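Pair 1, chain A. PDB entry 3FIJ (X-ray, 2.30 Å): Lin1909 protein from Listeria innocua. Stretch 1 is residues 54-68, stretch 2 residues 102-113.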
# COMPACT_ATOMS: atom_id res chain seq x y z
N THR A 54 25.36 -8.13 31.81
CA THR A 54 26.05 -9.08 30.94
C THR A 54 27.04 -8.38 30.02
O THR A 54 27.68 -9.01 29.18
CB THR A 54 25.08 -9.87 30.05
OG1 THR A 54 24.43 -8.99 29.13
CG2 THR A 54 24.02 -10.57 30.89
N ALA A 55 27.18 -7.07 30.19
CA ALA A 55 28.09 -6.29 29.36
C ALA A 55 29.55 -6.72 29.45
O ALA A 55 30.23 -6.84 28.42
CB ALA A 55 27.97 -4.81 29.68
N VAL A 56 30.07 -6.96 30.65
CA VAL A 56 31.47 -7.35 30.72
C VAL A 56 31.69 -8.72 30.08
O VAL A 56 32.73 -8.96 29.49
CB VAL A 56 32.05 -7.28 32.19
CG1 VAL A 56 31.14 -6.44 33.08
CG2 VAL A 56 32.30 -8.67 32.75
N GLN A 57 30.70 -9.61 30.15
CA GLN A 57 30.86 -10.92 29.52
C GLN A 57 30.83 -10.74 28.01
O GLN A 57 31.48 -11.48 27.26
CB GLN A 57 29.74 -11.88 29.94
CG GLN A 57 29.90 -13.26 29.31
CD GLN A 57 28.78 -14.24 29.65
OE1 GLN A 57 28.85 -15.42 29.31
NE2 GLN A 57 27.74 -13.74 30.32
N ALA A 58 30.07 -9.76 27.55
CA ALA A 58 29.96 -9.50 26.12
C ALA A 58 31.32 -9.03 25.58
O ALA A 58 31.80 -9.57 24.58
CB ALA A 58 28.89 -8.45 25.86
N ILE A 59 31.92 -8.03 26.22
CA ILE A 59 33.21 -7.51 25.78
C ILE A 59 34.33 -8.54 25.95
O ILE A 59 35.31 -8.52 25.21
CB ILE A 59 33.58 -6.20 26.55
CG1 ILE A 59 32.79 -5.03 25.99
CG2 ILE A 59 35.06 -5.88 26.41
CD1 ILE A 59 31.32 -5.12 26.25
N SER A 60 34.18 -9.45 26.90
CA SER A 60 35.21 -10.45 27.09
C SER A 60 35.46 -11.29 25.84
O SER A 60 36.60 -11.67 25.58
CB SER A 60 34.88 -11.37 28.28
OG SER A 60 33.79 -12.22 28.01
N LEU A 61 34.43 -11.58 25.05
CA LEU A 61 34.70 -12.40 23.88
C LEU A 61 34.97 -11.67 22.57
O LEU A 61 35.10 -12.31 21.53
CB LEU A 61 33.63 -13.48 23.68
CG LEU A 61 32.12 -13.23 23.63
CD1 LEU A 61 31.53 -13.31 25.01
CD2 LEU A 61 31.87 -11.89 22.97
N VAL A 62 35.08 -10.35 22.61
CA VAL A 62 35.39 -9.60 21.39
C VAL A 62 36.69 -8.83 21.60
O VAL A 62 37.12 -8.62 22.74
CB VAL A 62 34.27 -8.57 21.03
CG1 VAL A 62 32.90 -9.22 21.17
CG2 VAL A 62 34.38 -7.33 21.90
N ASP A 63 37.32 -8.42 20.51
CA ASP A 63 38.57 -7.67 20.59
C ASP A 63 38.34 -6.19 20.29
O ASP A 63 39.21 -5.36 20.52
CB ASP A 63 39.60 -8.24 19.62
CG ASP A 63 39.90 -9.70 19.89
OD1 ASP A 63 40.38 -10.00 21.01
OD2 ASP A 63 39.64 -10.54 18.99
N GLY A 64 37.15 -5.88 19.77
CA GLY A 64 36.81 -4.51 19.44
C GLY A 64 35.31 -4.32 19.45
O GLY A 64 34.56 -5.28 19.20
N LEU A 65 34.86 -3.10 19.72
CA LEU A 65 33.43 -2.78 19.79
C LEU A 65 32.96 -1.76 18.74
O LEU A 65 33.47 -0.64 18.68
CB LEU A 65 33.10 -2.25 21.19
CG LEU A 65 31.70 -1.67 21.44
CD1 LEU A 65 30.65 -2.77 21.29
CD2 LEU A 65 31.66 -1.05 22.82
N LEU A 66 31.98 -2.15 17.93
CA LEU A 66 31.43 -1.27 16.90
C LEU A 66 29.98 -0.90 17.23
O LEU A 66 29.09 -1.76 17.22
CB LEU A 66 31.50 -1.97 15.53
CG LEU A 66 30.87 -1.22 14.34
CD1 LEU A 66 31.57 0.12 14.12
CD2 LEU A 66 30.98 -2.07 13.08
N LEU A 67 29.74 0.37 17.53
CA LEU A 67 28.39 0.84 17.85
C LEU A 67 27.72 1.36 16.58
O LEU A 67 28.26 2.21 15.87
CB LEU A 67 28.44 1.95 18.90
CG LEU A 67 28.78 1.45 20.31
CD1 LEU A 67 29.09 2.61 21.24
CD2 LEU A 67 27.60 0.65 20.84
N THR A 68 26.53 0.83 16.30
CA THR A 68 25.79 1.17 15.09
C THR A 68 24.72 2.24 15.25
O THR A 68 24.43 2.71 16.35
CB THR A 68 25.11 -0.07 14.51
OG1 THR A 68 24.13 -0.56 15.43
CG2 THR A 68 26.14 -1.18 14.24
N ARG A 102 31.45 1.19 28.74
CA ARG A 102 32.15 1.21 30.02
C ARG A 102 32.99 -0.05 30.20
O ARG A 102 34.16 0.02 30.59
CB ARG A 102 31.14 1.37 31.17
CG ARG A 102 30.53 2.76 31.19
CD ARG A 102 29.37 2.94 32.17
NE ARG A 102 28.88 4.32 32.10
CZ ARG A 102 27.84 4.79 32.79
NH1 ARG A 102 27.16 3.99 33.61
NH2 ARG A 102 27.48 6.06 32.64
N ALA A 103 32.41 -1.20 29.88
CA ALA A 103 33.14 -2.46 29.99
C ALA A 103 34.28 -2.50 28.98
O ALA A 103 35.35 -3.04 29.26
CB ALA A 103 32.19 -3.65 29.76
N ALA A 104 34.05 -1.91 27.80
CA ALA A 104 35.06 -1.86 26.73
C ALA A 104 36.19 -0.92 27.13
O ALA A 104 37.36 -1.19 26.86
CB ALA A 104 34.42 -1.38 25.43
N LEU A 105 35.84 0.19 27.75
CA LEU A 105 36.83 1.14 28.21
C LEU A 105 37.67 0.47 29.29
O LEU A 105 38.90 0.54 29.27
CB LEU A 105 36.14 2.40 28.76
CG LEU A 105 35.65 3.36 27.67
CD1 LEU A 105 34.78 4.44 28.28
CD2 LEU A 105 36.86 3.96 26.96
N ASP A 106 37.00 -0.20 30.22
CA ASP A 106 37.70 -0.87 31.31
C ASP A 106 38.69 -1.92 30.80
O ASP A 106 39.68 -2.23 31.47
CB ASP A 106 36.69 -1.54 32.25
CG ASP A 106 37.36 -2.12 33.50
OD1 ASP A 106 36.67 -2.78 34.30
OD2 ASP A 106 38.59 -1.91 33.66
N ALA A 107 38.44 -2.45 29.61
CA ALA A 107 39.31 -3.46 29.02
C ALA A 107 40.33 -2.85 28.06
O ALA A 107 41.20 -3.55 27.54
CB ALA A 107 38.48 -4.51 28.30
N GLY A 108 40.20 -1.54 27.82
CA GLY A 108 41.12 -0.85 26.93
C GLY A 108 41.01 -1.26 25.47
O GLY A 108 41.89 -0.95 24.66
N LYS A 109 39.93 -1.94 25.12
CA LYS A 109 39.71 -2.38 23.75
C LYS A 109 39.18 -1.23 22.92
O LYS A 109 38.42 -0.40 23.41
CB LYS A 109 38.75 -3.57 23.72
CG LYS A 109 39.31 -4.79 24.43
CD LYS A 109 38.35 -5.96 24.42
CE LYS A 109 38.95 -7.14 25.18
NZ LYS A 109 37.96 -8.23 25.38
N PRO A 110 39.56 -1.16 21.64
CA PRO A 110 39.14 -0.10 20.72
C PRO A 110 37.63 -0.03 20.48
O PRO A 110 36.95 -1.06 20.43
CB PRO A 110 39.92 -0.41 19.46
CG PRO A 110 39.96 -1.91 19.47
CD PRO A 110 40.31 -2.21 20.91
N ILE A 111 37.12 1.19 20.33
CA ILE A 111 35.70 1.46 20.12
C ILE A 111 35.50 2.36 18.90
O ILE A 111 36.13 3.41 18.80
CB ILE A 111 35.10 2.21 21.33
CG1 ILE A 111 35.30 1.38 22.60
CG2 ILE A 111 33.63 2.57 21.07
CD1 ILE A 111 34.95 2.13 23.88
N PHE A 112 34.63 1.94 17.98
CA PHE A 112 34.30 2.72 16.79
C PHE A 112 32.78 2.91 16.85
O PHE A 112 32.01 1.94 16.86
CB PHE A 112 34.74 1.97 15.51
CG PHE A 112 34.49 2.74 14.22
CD1 PHE A 112 34.52 4.13 14.18
CD2 PHE A 112 34.22 2.05 13.03
CE1 PHE A 112 34.29 4.84 12.98
CE2 PHE A 112 33.99 2.75 11.83
CZ PHE A 112 34.02 4.15 11.81
N ALA A 113 32.34 4.16 16.90
CA ALA A 113 30.92 4.47 16.98
C ALA A 113 30.43 5.21 15.73
O ALA A 113 31.09 6.13 15.24
CB ALA A 113 30.65 5.30 18.22

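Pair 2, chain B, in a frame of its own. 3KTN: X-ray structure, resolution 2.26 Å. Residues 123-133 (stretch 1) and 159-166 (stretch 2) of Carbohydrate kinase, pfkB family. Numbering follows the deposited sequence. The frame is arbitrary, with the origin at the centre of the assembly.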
# COMPACT_ATOMS: atom_id res chain seq x y z
N PHE B 123 -25.67 12.06 -33.06
CA PHE B 123 -25.67 10.70 -33.59
C PHE B 123 -25.39 10.61 -35.08
O PHE B 123 -24.72 9.68 -35.54
CB PHE B 123 -27.01 10.01 -33.28
CG PHE B 123 -27.25 9.78 -31.81
CD1 PHE B 123 -26.26 9.21 -31.01
CD2 PHE B 123 -28.46 10.11 -31.23
CE1 PHE B 123 -26.48 8.97 -29.65
CE2 PHE B 123 -28.70 9.88 -29.87
CZ PHE B 123 -27.71 9.30 -29.08
N GLU B 124 -25.91 11.57 -35.84
CA GLU B 124 -25.71 11.61 -37.28
C GLU B 124 -24.21 11.58 -37.60
O GLU B 124 -23.74 10.75 -38.38
CB GLU B 124 -26.32 12.88 -37.87
CG GLU B 124 -27.82 13.02 -37.68
CD GLU B 124 -28.62 12.42 -38.83
OE1 GLU B 124 -28.37 12.80 -39.99
OE2 GLU B 124 -29.49 11.57 -38.56
N ALA B 125 -23.48 12.50 -36.98
CA ALA B 125 -22.04 12.60 -37.19
C ALA B 125 -21.27 11.36 -36.74
O ALA B 125 -20.30 10.95 -37.39
CB ALA B 125 -21.50 13.83 -36.48
N PHE B 126 -21.70 10.76 -35.63
CA PHE B 126 -21.02 9.58 -35.11
C PHE B 126 -21.23 8.38 -36.01
O PHE B 126 -20.26 7.72 -36.40
CB PHE B 126 -21.52 9.24 -33.70
CG PHE B 126 -21.52 10.41 -32.75
CD1 PHE B 126 -20.62 11.46 -32.91
CD2 PHE B 126 -22.41 10.45 -31.69
CE1 PHE B 126 -20.60 12.53 -32.02
CE2 PHE B 126 -22.40 11.52 -30.79
CZ PHE B 126 -21.49 12.56 -30.96
N LEU B 127 -22.49 8.09 -36.32
CA LEU B 127 -22.83 6.96 -37.16
C LEU B 127 -22.07 6.98 -38.48
O LEU B 127 -21.73 5.93 -39.02
CB LEU B 127 -24.34 6.94 -37.42
CG LEU B 127 -25.19 6.58 -36.20
CD1 LEU B 127 -26.66 6.87 -36.47
CD2 LEU B 127 -24.98 5.11 -35.85
N ALA B 128 -21.78 8.17 -38.99
CA ALA B 128 -21.06 8.32 -40.24
C ALA B 128 -19.62 7.80 -40.17
O ALA B 128 -18.99 7.58 -41.20
CB ALA B 128 -21.05 9.79 -40.67
N GLU B 129 -19.11 7.61 -38.96
CA GLU B 129 -17.74 7.13 -38.81
C GLU B 129 -17.59 5.74 -38.19
O GLU B 129 -16.47 5.31 -37.91
CB GLU B 129 -16.94 8.15 -38.00
CG GLU B 129 -16.68 9.45 -38.74
CD GLU B 129 -15.98 10.48 -37.89
OE1 GLU B 129 -14.90 10.16 -37.34
OE2 GLU B 129 -16.50 11.60 -37.76
N VAL B 130 -18.70 5.04 -38.00
CA VAL B 130 -18.65 3.70 -37.42
C VAL B 130 -19.41 2.71 -38.28
O VAL B 130 -20.31 3.09 -39.02
CB VAL B 130 -19.25 3.68 -35.99
CG1 VAL B 130 -18.47 4.61 -35.09
CG2 VAL B 130 -20.72 4.07 -36.04
N ASP B 131 -19.04 1.43 -38.17
CA ASP B 131 -19.70 0.38 -38.93
C ASP B 131 -20.66 -0.40 -38.04
O ASP B 131 -21.57 -1.07 -38.53
CB ASP B 131 -18.67 -0.59 -39.50
CG ASP B 131 -17.56 0.10 -40.25
OD1 ASP B 131 -17.87 0.84 -41.21
OD2 ASP B 131 -16.39 -0.10 -39.88
N MSE B 132 -20.43 -0.32 -36.74
CA MSE B 132 -21.26 -1.03 -35.78
C MSE B 132 -21.41 -0.21 -34.51
O MSE B 132 -20.50 0.50 -34.11
CB MSE B 132 -20.59 -2.38 -35.45
CG MSE B 132 -21.38 -3.28 -34.52
SE MSE B 132 -20.45 -4.95 -34.20
CE MSE B 132 -20.92 -5.90 -35.80
N VAL B 133 -22.58 -0.31 -33.88
CA VAL B 133 -22.83 0.42 -32.65
C VAL B 133 -23.53 -0.48 -31.64
O VAL B 133 -24.53 -1.12 -31.95
CB VAL B 133 -23.69 1.69 -32.89
CG1 VAL B 133 -25.01 1.31 -33.55
CG2 VAL B 133 -23.94 2.41 -31.58
N ALA B 159 -31.25 3.17 -40.02
CA ALA B 159 -31.39 3.96 -41.24
C ALA B 159 -30.07 4.00 -42.00
O ALA B 159 -30.04 3.80 -43.22
CB ALA B 159 -31.83 5.38 -40.90
N TYR B 160 -28.98 4.28 -41.29
CA TYR B 160 -27.66 4.34 -41.90
C TYR B 160 -27.16 2.94 -42.25
O TYR B 160 -26.05 2.77 -42.76
CB TYR B 160 -26.65 5.00 -40.96
CG TYR B 160 -26.77 6.50 -40.86
CD1 TYR B 160 -27.97 7.10 -40.47
CD2 TYR B 160 -25.68 7.32 -41.14
CE1 TYR B 160 -28.07 8.49 -40.35
CE2 TYR B 160 -25.77 8.71 -41.02
CZ TYR B 160 -26.96 9.28 -40.63
OH TYR B 160 -27.05 10.65 -40.50
N GLN B 161 -27.98 1.94 -41.97
CA GLN B 161 -27.61 0.56 -42.25
C GLN B 161 -26.36 0.14 -41.47
O GLN B 161 -25.53 -0.61 -41.97
CB GLN B 161 -27.37 0.38 -43.75
CG GLN B 161 -28.63 0.38 -44.59
CD GLN B 161 -28.34 0.35 -46.07
OE1 GLN B 161 -27.87 1.33 -46.65
NE2 GLN B 161 -28.61 -0.79 -46.70
N LYS B 162 -26.25 0.65 -40.25
CA LYS B 162 -25.12 0.30 -39.39
C LYS B 162 -25.52 -0.89 -38.54
O LYS B 162 -26.67 -0.99 -38.11
CB LYS B 162 -24.77 1.48 -38.46
CG LYS B 162 -24.37 2.75 -39.19
CD LYS B 162 -23.17 2.52 -40.09
CE LYS B 162 -22.77 3.80 -40.81
NZ LYS B 162 -21.56 3.58 -41.64
N LYS B 163 -24.59 -1.81 -38.31
CA LYS B 163 -24.88 -2.99 -37.51
C LYS B 163 -25.19 -2.54 -36.08
O LYS B 163 -24.51 -1.66 -35.54
CB LYS B 163 -23.68 -3.94 -37.53
CG LYS B 163 -24.03 -5.37 -37.20
CD LYS B 163 -24.96 -5.97 -38.25
CE LYS B 163 -24.33 -5.97 -39.63
NZ LYS B 163 -25.22 -6.61 -40.64
N VAL B 164 -26.21 -3.13 -35.48
CA VAL B 164 -26.63 -2.77 -34.13
C VAL B 164 -26.54 -3.94 -33.16
O VAL B 164 -27.08 -5.02 -33.42
CB VAL B 164 -28.07 -2.21 -34.13
CG1 VAL B 164 -28.47 -1.78 -32.73
CG2 VAL B 164 -28.17 -1.04 -35.10
N CYS B 165 -25.87 -3.72 -32.03
CA CYS B 165 -25.70 -4.74 -31.00
C CYS B 165 -26.39 -4.27 -29.73
O CYS B 165 -26.43 -3.08 -29.44
CB CYS B 165 -24.22 -4.98 -30.73
SG CYS B 165 -23.28 -5.30 -32.23
N PHE B 166 -26.92 -5.22 -28.97
CA PHE B 166 -27.64 -4.89 -27.75
C PHE B 166 -27.50 -5.99 -26.71
O PHE B 166 -27.50 -7.18 -27.05
CB PHE B 166 -29.12 -4.70 -28.10
CG PHE B 166 -30.01 -4.46 -26.91
CD1 PHE B 166 -29.96 -3.25 -26.23
CD2 PHE B 166 -30.90 -5.43 -26.49
CE1 PHE B 166 -30.80 -3.02 -25.14
CE2 PHE B 166 -31.74 -5.21 -25.40
CZ PHE B 166 -31.69 -4.00 -24.73

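Both pairs build the same unit: a helix runs into a short loop and then a strand, and this strand lies parallel to a strand of the second stretch, which is itself entered from the end of a helix through a residue with positive phi. Fourteen central residues superpose with an RMSD of 0.6 Å. In pair 1 the bridges join L65(A) to I111(A), L66(A) to F112(A) and L67(A) to A113(A); in pair 2 they join M132(B) to K163(B) and V133(B) to V164(B). The superposition places L65(A) on V133(B) and I111(A) on V164(B), so the two ladders are in the same register.

The matching backbone hydrogen bonds follow from that register. L65(A) N donates to P110(A) O at 3.0 Å, and V133(B) N donates to K163(B) O at 2.9 Å. One step on, F112(A) N reaches L65(A) O at 2.9 Å, as C165(B) N reaches V133(B) O at 2.9 Å. The ladders differ at their start. K163(B) N donates to D131(B) O at 3.1 Å, whereas the matching P110(A) is a proline with no amide hydrogen to give; its CD instead lies 3.4 Å from D63(A) O.

The most striking shared side chain is the lysine, K109(A) matched with K162(B). Each points toward the first stretch and places its ammonium group at the turn between helix and strand, where carbonyl groups are available. K109(A) NZ donates to both I59(A) O, at 2.7 Å, and V62(A) O, at 2.8 Å. K162(B) NZ donates to V130(B) O, the counterpart of the latter, at 2.9 Å, while its CE lies 3.0 Å from L127(B) O. The chains take different paths to this end: chi2 is t in K109(A) and m in K162(B), yet the side-chain centres fall 0.6 Å apart.

Beside the lysine, I59(A) and L127(B) occupy one position, with side-chain centres 0.7 Å apart, and both pack against the lysine and against the residue at the matched A107(A)/Y160(B) position. I59(A) CG2 lies 4.1 Å from A107(A) CB. In pair 2 the position of A107(A) is taken by Y160(B), whose ring lies against L127(B), with E124(B) near its edge. L127(B) CB sits over one ring face, 4.3 Å from the centroid, and Y160(B) OH comes to 2.6 Å from E124(B) OE1. The superposition puts V56(A) at the place of E124(B).

The strands also carry different side chains at matched positions. At the position of G64(A), which has no side chain, pair 2 carries the selenomethionine M132(B); its SE lies 3.5 Å from C165(B) SG and its CE 3.5 Å from K163(B) CG. F112(A), the match of C165(B), carries a much larger side chain; within pair 1 its CD2 lies 3.5 Å from CD1 of L66(A), its bridge partner on the other strand.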